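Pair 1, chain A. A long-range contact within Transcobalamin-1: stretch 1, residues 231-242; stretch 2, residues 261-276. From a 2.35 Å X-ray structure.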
# COMPACT_ATOMS: atom_id res chain seq x y z
N GLU A 231 4.00 -16.34 4.57
CA GLU A 231 3.63 -15.36 5.58
C GLU A 231 2.15 -15.49 5.95
O GLU A 231 1.60 -14.64 6.63
CB GLU A 231 3.92 -13.94 5.10
CG GLU A 231 5.37 -13.69 4.71
CD GLU A 231 6.32 -13.69 5.89
OE1 GLU A 231 5.87 -13.53 7.04
OE2 GLU A 231 7.54 -13.86 5.66
N LYS A 232 1.52 -16.57 5.49
CA LYS A 232 0.12 -16.82 5.81
C LYS A 232 -0.02 -17.24 7.27
O LYS A 232 0.62 -18.19 7.71
CB LYS A 232 -0.47 -17.89 4.89
CG LYS A 232 -1.95 -18.17 5.11
CD LYS A 232 -2.53 -19.07 4.02
CE LYS A 232 -2.01 -20.50 4.14
NZ LYS A 232 -2.53 -21.18 5.36
N LYS A 233 -0.85 -16.52 8.01
CA LYS A 233 -1.08 -16.84 9.41
C LYS A 233 -2.09 -17.97 9.54
O LYS A 233 -2.68 -18.41 8.54
CB LYS A 233 -1.56 -15.60 10.18
CG LYS A 233 -0.43 -14.80 10.83
CD LYS A 233 0.59 -14.33 9.81
CE LYS A 233 1.77 -13.64 10.49
NZ LYS A 233 2.79 -13.20 9.50
N GLU A 234 -2.28 -18.45 10.76
CA GLU A 234 -3.16 -19.57 11.03
C GLU A 234 -4.62 -19.23 10.74
O GLU A 234 -5.41 -20.09 10.34
CB GLU A 234 -3.01 -20.02 12.49
CG GLU A 234 -3.64 -21.37 12.80
CD GLU A 234 -3.40 -21.81 14.23
OE1 GLU A 234 -3.16 -20.94 15.09
OE2 GLU A 234 -3.44 -23.03 14.49
N ASN A 235 -4.97 -17.96 10.93
CA ASN A 235 -6.35 -17.50 10.73
C ASN A 235 -6.67 -17.14 9.27
O ASN A 235 -7.78 -16.70 8.97
CB ASN A 235 -6.66 -16.32 11.65
CG ASN A 235 -5.71 -15.15 11.46
OD1 ASN A 235 -4.89 -15.15 10.54
ND2 ASN A 235 -5.81 -14.15 12.33
N GLY A 236 -5.70 -17.31 8.38
CA GLY A 236 -5.93 -17.08 6.97
C GLY A 236 -5.36 -15.77 6.46
O GLY A 236 -5.25 -15.55 5.26
N LEU A 237 -5.02 -14.88 7.39
CA LEU A 237 -4.38 -13.62 7.03
C LEU A 237 -3.02 -13.89 6.40
O LEU A 237 -2.32 -14.83 6.77
CB LEU A 237 -4.22 -12.72 8.26
CG LEU A 237 -5.51 -12.16 8.87
CD1 LEU A 237 -5.20 -11.18 9.99
CD2 LEU A 237 -6.37 -11.51 7.80
N ILE A 238 -2.66 -13.06 5.43
CA ILE A 238 -1.40 -13.22 4.72
C ILE A 238 -0.53 -11.99 4.96
O ILE A 238 -0.78 -10.92 4.40
CB ILE A 238 -1.62 -13.42 3.22
CG1 ILE A 238 -2.68 -14.50 2.98
CG2 ILE A 238 -0.32 -13.79 2.53
CD1 ILE A 238 -3.14 -14.60 1.55
N GLY A 239 0.48 -12.15 5.80
CA GLY A 239 1.22 -11.02 6.34
C GLY A 239 0.48 -10.54 7.57
O GLY A 239 0.38 -11.25 8.57
N ASN A 240 -0.06 -9.33 7.50
CA ASN A 240 -0.97 -8.85 8.53
C ASN A 240 -2.33 -8.50 7.93
O ASN A 240 -2.60 -8.81 6.77
CB ASN A 240 -0.38 -7.66 9.30
CG ASN A 240 -0.06 -6.48 8.40
OD1 ASN A 240 -0.57 -6.35 7.29
ND2 ASN A 240 0.81 -5.60 8.89
N THR A 241 -3.17 -7.85 8.72
CA THR A 241 -4.52 -7.48 8.29
C THR A 241 -4.50 -6.57 7.07
O THR A 241 -5.36 -6.66 6.19
CB THR A 241 -5.27 -6.75 9.42
OG1 THR A 241 -5.37 -7.63 10.56
CG2 THR A 241 -6.66 -6.33 8.98
N PHE A 242 -3.50 -5.69 7.01
CA PHE A 242 -3.48 -4.64 6.00
C PHE A 242 -2.65 -4.98 4.77
O PHE A 242 -2.52 -4.16 3.86
CB PHE A 242 -3.01 -3.33 6.64
CG PHE A 242 -3.78 -2.95 7.87
CD1 PHE A 242 -5.09 -2.50 7.78
CD2 PHE A 242 -3.20 -3.06 9.13
CE1 PHE A 242 -5.80 -2.15 8.91
CE2 PHE A 242 -3.91 -2.72 10.26
CZ PHE A 242 -5.22 -2.26 10.15
N ASN A 261 -4.65 -26.73 -1.78
CA ASN A 261 -4.35 -26.99 -0.38
C ASN A 261 -3.19 -26.15 0.16
O ASN A 261 -2.74 -26.34 1.29
CB ASN A 261 -4.10 -28.48 -0.14
CG ASN A 261 -3.16 -29.09 -1.15
OD1 ASN A 261 -2.23 -28.44 -1.63
ND2 ASN A 261 -3.39 -30.35 -1.50
N ASP A 262 -2.71 -25.22 -0.66
CA ASP A 262 -1.70 -24.27 -0.21
C ASP A 262 -2.37 -23.02 0.36
O ASP A 262 -1.77 -22.27 1.13
CB ASP A 262 -0.76 -23.88 -1.36
CG ASP A 262 0.11 -25.03 -1.82
OD1 ASP A 262 0.40 -25.93 -1.01
OD2 ASP A 262 0.51 -25.04 -3.01
N TRP A 263 -3.63 -22.82 -0.02
CA TRP A 263 -4.37 -21.64 0.40
C TRP A 263 -5.88 -21.85 0.37
O TRP A 263 -6.43 -22.28 -0.65
CB TRP A 263 -4.01 -20.44 -0.48
CG TRP A 263 -4.72 -19.18 -0.09
CD1 TRP A 263 -4.94 -18.71 1.18
CD2 TRP A 263 -5.32 -18.22 -0.98
NE1 TRP A 263 -5.63 -17.53 1.13
CE2 TRP A 263 -5.88 -17.20 -0.18
CE3 TRP A 263 -5.44 -18.13 -2.37
CZ2 TRP A 263 -6.54 -16.10 -0.72
CZ3 TRP A 263 -6.09 -17.04 -2.90
CH2 TRP A 263 -6.63 -16.04 -2.08
N ASN A 264 -6.53 -21.56 1.48
CA ASN A 264 -7.99 -21.56 1.53
C ASN A 264 -8.47 -20.12 1.43
O ASN A 264 -8.46 -19.38 2.41
CB ASN A 264 -8.47 -22.19 2.84
CG ASN A 264 -9.97 -22.43 2.87
OD1 ASN A 264 -10.73 -21.79 2.14
ND2 ASN A 264 -10.40 -23.34 3.72
N CYS A 265 -8.89 -19.72 0.23
CA CYS A 265 -9.30 -18.34 -0.03
C CYS A 265 -10.50 -17.95 0.81
O CYS A 265 -10.61 -16.81 1.26
CB CYS A 265 -9.61 -18.14 -1.52
SG CYS A 265 -10.12 -16.45 -1.96
N GLN A 266 -11.41 -18.90 1.03
CA GLN A 266 -12.62 -18.62 1.78
C GLN A 266 -12.32 -18.28 3.24
O GLN A 266 -12.93 -17.37 3.80
CB GLN A 266 -13.59 -19.80 1.69
CG GLN A 266 -15.00 -19.47 2.16
CD GLN A 266 -15.66 -18.40 1.31
OE1 GLN A 266 -16.22 -17.43 1.83
NE2 GLN A 266 -15.60 -18.57 -0.01
N GLN A 267 -11.39 -19.01 3.84
CA GLN A 267 -11.00 -18.74 5.22
C GLN A 267 -10.39 -17.34 5.33
O GLN A 267 -10.74 -16.58 6.23
CB GLN A 267 -10.00 -19.78 5.72
CG GLN A 267 -9.60 -19.58 7.18
CD GLN A 267 -8.23 -20.16 7.50
OE1 GLN A 267 -7.46 -20.49 6.60
NE2 GLN A 267 -7.93 -20.29 8.79
N THR A 268 -9.49 -17.02 4.41
CA THR A 268 -8.88 -15.70 4.35
C THR A 268 -9.94 -14.62 4.21
O THR A 268 -9.93 -13.62 4.94
CB THR A 268 -7.90 -15.59 3.16
OG1 THR A 268 -6.78 -16.47 3.37
CG2 THR A 268 -7.39 -14.17 3.01
N LEU A 269 -10.88 -14.83 3.29
CA LEU A 269 -11.99 -13.91 3.08
C LEU A 269 -12.83 -13.72 4.35
O LEU A 269 -13.14 -12.59 4.73
CB LEU A 269 -12.87 -14.40 1.93
CG LEU A 269 -14.17 -13.64 1.65
CD1 LEU A 269 -13.88 -12.21 1.25
CD2 LEU A 269 -14.97 -14.35 0.57
N ASN A 270 -13.18 -14.83 4.99
CA ASN A 270 -13.99 -14.80 6.21
C ASN A 270 -13.33 -14.03 7.35
O ASN A 270 -13.97 -13.23 8.03
CB ASN A 270 -14.34 -16.21 6.67
CG ASN A 270 -15.30 -16.91 5.73
OD1 ASN A 270 -16.02 -16.27 4.96
ND2 ASN A 270 -15.33 -18.24 5.79
N THR A 271 -12.04 -14.27 7.55
CA THR A 271 -11.27 -13.58 8.58
C THR A 271 -11.24 -12.07 8.31
O THR A 271 -11.40 -11.27 9.22
CB THR A 271 -9.84 -14.13 8.67
OG1 THR A 271 -9.89 -15.51 9.05
CG2 THR A 271 -9.03 -13.35 9.70
N VAL A 272 -11.04 -11.70 7.05
CA VAL A 272 -11.04 -10.29 6.67
C VAL A 272 -12.40 -9.65 6.95
O VAL A 272 -12.46 -8.55 7.51
CB VAL A 272 -10.65 -10.10 5.18
CG1 VAL A 272 -10.85 -8.65 4.76
CG2 VAL A 272 -9.21 -10.53 4.96
N LEU A 273 -13.48 -10.33 6.58
CA LEU A 273 -14.83 -9.83 6.83
C LEU A 273 -15.07 -9.61 8.32
O LEU A 273 -15.74 -8.66 8.72
CB LEU A 273 -15.88 -10.78 6.25
CG LEU A 273 -15.94 -10.89 4.72
CD1 LEU A 273 -16.95 -11.95 4.29
CD2 LEU A 273 -16.29 -9.54 4.09
N THR A 274 -14.52 -10.50 9.14
CA THR A 274 -14.62 -10.37 10.58
C THR A 274 -13.90 -9.11 11.05
O THR A 274 -14.40 -8.38 11.90
CB THR A 274 -14.02 -11.58 11.30
OG1 THR A 274 -14.72 -12.77 10.90
CG2 THR A 274 -14.12 -11.42 12.81
N GLU A 275 -12.73 -8.86 10.48
CA GLU A 275 -11.94 -7.68 10.80
C GLU A 275 -12.70 -6.40 10.47
O GLU A 275 -12.69 -5.44 11.25
CB GLU A 275 -10.61 -7.69 10.06
CG GLU A 275 -9.70 -8.87 10.39
CD GLU A 275 -8.98 -8.70 11.71
OE1 GLU A 275 -9.65 -8.68 12.77
OE2 GLU A 275 -7.74 -8.59 11.70
N ILE A 276 -13.36 -6.38 9.31
CA ILE A 276 -14.14 -5.23 8.88
C ILE A 276 -15.23 -4.88 9.88
O ILE A 276 -15.40 -3.71 10.25
CB ILE A 276 -14.79 -5.47 7.50
CG1 ILE A 276 -13.72 -5.71 6.44
CG2 ILE A 276 -15.66 -4.29 7.11
CD1 ILE A 276 -14.28 -6.04 5.07
O HOH W 1 -2.64 -24.22 4.06
O HOH W 2 -4.67 -20.39 7.20

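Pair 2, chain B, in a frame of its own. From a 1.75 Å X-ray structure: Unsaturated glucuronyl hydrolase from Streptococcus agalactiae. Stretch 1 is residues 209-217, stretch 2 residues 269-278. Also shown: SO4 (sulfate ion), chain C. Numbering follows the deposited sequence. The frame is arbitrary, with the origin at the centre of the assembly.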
# COMPACT_ATOMS: atom_id res chain seq x y z
N VAL B 209 -13.77 3.00 -9.77
CA VAL B 209 -13.55 2.97 -8.32
C VAL B 209 -13.07 4.32 -7.80
O VAL B 209 -13.21 4.62 -6.60
CB VAL B 209 -12.63 1.78 -7.90
CG1 VAL B 209 -11.14 2.15 -8.00
CG2 VAL B 209 -12.98 1.29 -6.49
N VAL B 210 -12.51 5.15 -8.69
CA VAL B 210 -12.25 6.55 -8.38
C VAL B 210 -13.49 7.34 -8.81
O VAL B 210 -13.97 7.18 -9.94
CB VAL B 210 -10.99 7.08 -9.10
CG1 VAL B 210 -10.71 8.54 -8.71
CG2 VAL B 210 -9.78 6.20 -8.77
N ARG B 211 -14.00 8.17 -7.91
CA ARG B 211 -15.22 8.94 -8.15
C ARG B 211 -14.94 10.29 -8.81
O ARG B 211 -13.81 10.78 -8.78
CB ARG B 211 -15.98 9.14 -6.83
CG ARG B 211 -16.29 7.85 -6.08
CD ARG B 211 -17.28 8.08 -4.94
NE ARG B 211 -18.63 8.32 -5.45
CZ ARG B 211 -19.73 8.37 -4.69
NH1 ARG B 211 -20.91 8.59 -5.26
NH2 ARG B 211 -19.65 8.22 -3.38
N ASP B 212 -15.99 10.90 -9.37
CA ASP B 212 -15.86 12.19 -10.06
C ASP B 212 -15.30 13.32 -9.19
O ASP B 212 -14.74 14.27 -9.72
CB ASP B 212 -17.21 12.62 -10.66
CG ASP B 212 -17.63 11.77 -11.84
OD1 ASP B 212 -16.97 10.75 -12.15
OD2 ASP B 212 -18.65 12.11 -12.48
N ASP B 213 -15.47 13.21 -7.87
CA ASP B 213 -14.97 14.22 -6.94
C ASP B 213 -13.56 13.90 -6.43
O ASP B 213 -13.06 14.56 -5.52
CB ASP B 213 -15.94 14.41 -5.76
CG ASP B 213 -16.08 13.16 -4.89
OD1 ASP B 213 -16.79 13.26 -3.86
OD2 ASP B 213 -15.53 12.09 -5.22
N SER B 214 -12.94 12.89 -7.04
CA SER B 214 -11.61 12.39 -6.68
C SER B 214 -11.56 11.53 -5.40
O SER B 214 -10.49 11.07 -5.01
CB SER B 214 -10.57 13.52 -6.63
OG SER B 214 -10.17 13.88 -7.94
N SER B 215 -12.71 11.32 -4.77
CA SER B 215 -12.77 10.36 -3.66
C SER B 215 -12.78 8.93 -4.20
O SER B 215 -12.88 8.72 -5.42
CB SER B 215 -14.00 10.62 -2.77
OG SER B 215 -15.18 10.23 -3.43
N ALA B 216 -12.67 7.95 -3.32
CA ALA B 216 -12.56 6.56 -3.74
C ALA B 216 -13.67 5.70 -3.16
O ALA B 216 -13.98 5.81 -1.97
CB ALA B 216 -11.20 6.00 -3.32
N PHE B 217 -14.26 4.87 -4.02
CA PHE B 217 -15.02 3.71 -3.57
C PHE B 217 -14.02 2.66 -3.07
O PHE B 217 -12.85 2.68 -3.44
CB PHE B 217 -15.81 3.08 -4.72
CG PHE B 217 -17.04 3.85 -5.12
CD1 PHE B 217 -17.17 4.32 -6.42
CD2 PHE B 217 -18.08 4.07 -4.22
CE1 PHE B 217 -18.32 5.02 -6.82
CE2 PHE B 217 -19.22 4.78 -4.60
CZ PHE B 217 -19.34 5.24 -5.91
N ILE B 269 -2.70 13.44 -13.59
CA ILE B 269 -3.86 14.26 -13.24
C ILE B 269 -4.75 13.55 -12.21
O ILE B 269 -5.21 14.17 -11.24
CB ILE B 269 -4.66 14.69 -14.50
CG1 ILE B 269 -3.80 15.60 -15.41
CG2 ILE B 269 -5.96 15.40 -14.12
CD1 ILE B 269 -3.12 16.77 -14.71
N LEU B 270 -4.95 12.25 -12.40
CA LEU B 270 -5.72 11.45 -11.44
C LEU B 270 -5.06 11.45 -10.06
O LEU B 270 -5.74 11.58 -9.04
CB LEU B 270 -5.91 10.02 -11.96
CG LEU B 270 -7.06 9.24 -11.34
CD1 LEU B 270 -8.42 9.88 -11.68
CD2 LEU B 270 -7.02 7.80 -11.79
N PHE B 271 -3.73 11.33 -10.05
CA PHE B 271 -2.96 11.48 -8.81
C PHE B 271 -3.19 12.82 -8.14
O PHE B 271 -3.40 12.88 -6.93
CB PHE B 271 -1.45 11.31 -9.07
CG PHE B 271 -0.58 11.75 -7.90
CD1 PHE B 271 -0.20 10.83 -6.92
CD2 PHE B 271 -0.15 13.08 -7.79
CE1 PHE B 271 0.61 11.23 -5.84
CE2 PHE B 271 0.66 13.49 -6.72
CZ PHE B 271 1.03 12.56 -5.74
N LYS B 272 -3.14 13.90 -8.92
CA LYS B 272 -3.30 15.23 -8.36
C LYS B 272 -4.68 15.35 -7.69
O LYS B 272 -4.80 15.87 -6.58
CB LYS B 272 -3.08 16.30 -9.44
CG LYS B 272 -1.59 16.53 -9.78
CD LYS B 272 -1.36 17.08 -11.21
CE LYS B 272 -1.91 18.49 -11.43
NZ LYS B 272 -1.22 19.56 -10.66
N GLY B 273 -5.70 14.83 -8.36
CA GLY B 273 -7.06 14.85 -7.82
C GLY B 273 -7.16 14.12 -6.48
O GLY B 273 -7.62 14.69 -5.48
N MET B 274 -6.72 12.86 -6.46
CA MET B 274 -6.84 12.03 -5.26
C MET B 274 -5.97 12.53 -4.11
O MET B 274 -6.39 12.49 -2.95
CB MET B 274 -6.51 10.56 -5.56
CG MET B 274 -7.43 9.91 -6.59
SD MET B 274 -7.42 8.11 -6.52
CE MET B 274 -8.34 7.80 -5.00
N THR B 275 -4.78 13.02 -4.43
CA THR B 275 -3.85 13.48 -3.41
C THR B 275 -4.32 14.80 -2.79
O THR B 275 -4.26 14.97 -1.57
CB THR B 275 -2.41 13.59 -3.97
OG1 THR B 275 -2.05 12.32 -4.52
CG2 THR B 275 -1.42 13.97 -2.89
N ASN B 276 -4.81 15.71 -3.63
CA ASN B 276 -5.28 17.00 -3.11
C ASN B 276 -6.50 16.79 -2.22
O ASN B 276 -6.63 17.44 -1.19
CB ASN B 276 -5.61 17.97 -4.24
CG ASN B 276 -4.37 18.39 -5.03
OD1 ASN B 276 -3.26 17.90 -4.75
ND2 ASN B 276 -4.55 19.27 -6.01
N TYR B 277 -7.35 15.85 -2.61
CA TYR B 277 -8.52 15.47 -1.81
C TYR B 277 -8.08 15.01 -0.41
O TYR B 277 -8.64 15.44 0.60
CB TYR B 277 -9.29 14.37 -2.53
CG TYR B 277 -10.55 13.93 -1.84
CD1 TYR B 277 -11.79 14.47 -2.19
CD2 TYR B 277 -10.51 12.95 -0.84
CE1 TYR B 277 -12.96 14.05 -1.56
CE2 TYR B 277 -11.67 12.53 -0.20
CZ TYR B 277 -12.89 13.08 -0.56
OH TYR B 277 -14.04 12.66 0.07
N PHE B 278 -7.07 14.14 -0.39
CA PHE B 278 -6.52 13.59 0.84
C PHE B 278 -5.90 14.70 1.68
O PHE B 278 -6.25 14.86 2.85
CB PHE B 278 -5.49 12.50 0.48
CG PHE B 278 -5.01 11.68 1.65
CD1 PHE B 278 -5.70 10.53 2.05
CD2 PHE B 278 -3.83 12.00 2.31
CE1 PHE B 278 -5.24 9.74 3.11
CE2 PHE B 278 -3.36 11.22 3.37
CZ PHE B 278 -4.07 10.09 3.77
S SO4 C . -19.56 8.86 -9.09
O1 SO4 C . -20.40 8.69 -10.27
O2 SO4 C . -18.56 9.89 -9.35
O3 SO4 C . -20.39 9.25 -7.95
O4 SO4 C . -18.88 7.60 -8.79
O HOH W 3 -16.46 12.83 -1.18

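Both pairs set a tight turn against the side of a helix, and the N, CA and C atoms of 14 central residues superpose with an RMSD of 0.9 Å. In pair 1 a type I turn runs from Lys A233 to Gly A236, closed by Gly A236 N to Lys A233 O at 3.2 Å; in pair 2 the matching turn runs from Arg B211 to Ser B214, closed by Ser B214 N to Arg B211 O at 2.9 Å. The flanking backbone is paired alike: Lys A233 N donates to Leu A237 O (2.6 Å) and Gly A239 N to Glu A231 O (2.9 Å), as Arg B211 N does to Ser B215 O (2.8 Å) and Phe B217 N to Val B209 O (2.8 Å).

The closest approach falls at equivalent positions. Gly A236 CA and Thr A268 CA are 4.2 Å apart; at the counterpart positions, Ser B214 CA and Met B274 CA are 5.0 Å apart. Both turn residues have positive phi, 103° and 76°. Glycine changes sides between the pairs. An ideal CB on Gly A236 would lie 3.1 Å from Thr A268 N and 3.2 Å from Gln A267 CD, whereas Ser B214 faces Gly B273, the counterpart of Gln A267. There an ideal CB on Gly B273 would lie 2.3 Å from Ser B214 OG, a clash; its absence lets Ser B214 OG approach Gly B273 CA to 3.3 Å.

Pair 1 fastens the turn with polar side chains from the helix, each reaching a backbone carbonyl: Gln A267 NE2 donates to Glu A234 O (3.0 Å), Thr A268 OG1 to Gly A236 O (2.6 Å), and Thr A271 OG1 to Asn A235 O at a very short 2.4 Å. Pair 2 has no direct hydrogen bond between its stretches and relies on packing. Met B274, in place of Thr A268, brings SD to 3.8 Å from Val B210 CG2 and CE to 3.8 Å from Ala B216 CB. Tyr B277, in place of Thr A271, lays one ring face against Ser B215 CA, and its CZ is 3.5 Å from Ser B215 CB. A water bridges the stretches, 2.7 Å from both Asp B213 OD1 and Tyr B277 OH.

The matched Asn A235 and Asp B213 both use chi1 near p to brace the turn internally: Leu A237 N donates to Asn A235 OD1 (3.2 Å), and Ser B215 N to Asp B213 OD2 (3.0 Å). The buried area is 539 Å² in pair 1 and 388 Å² in pair 2.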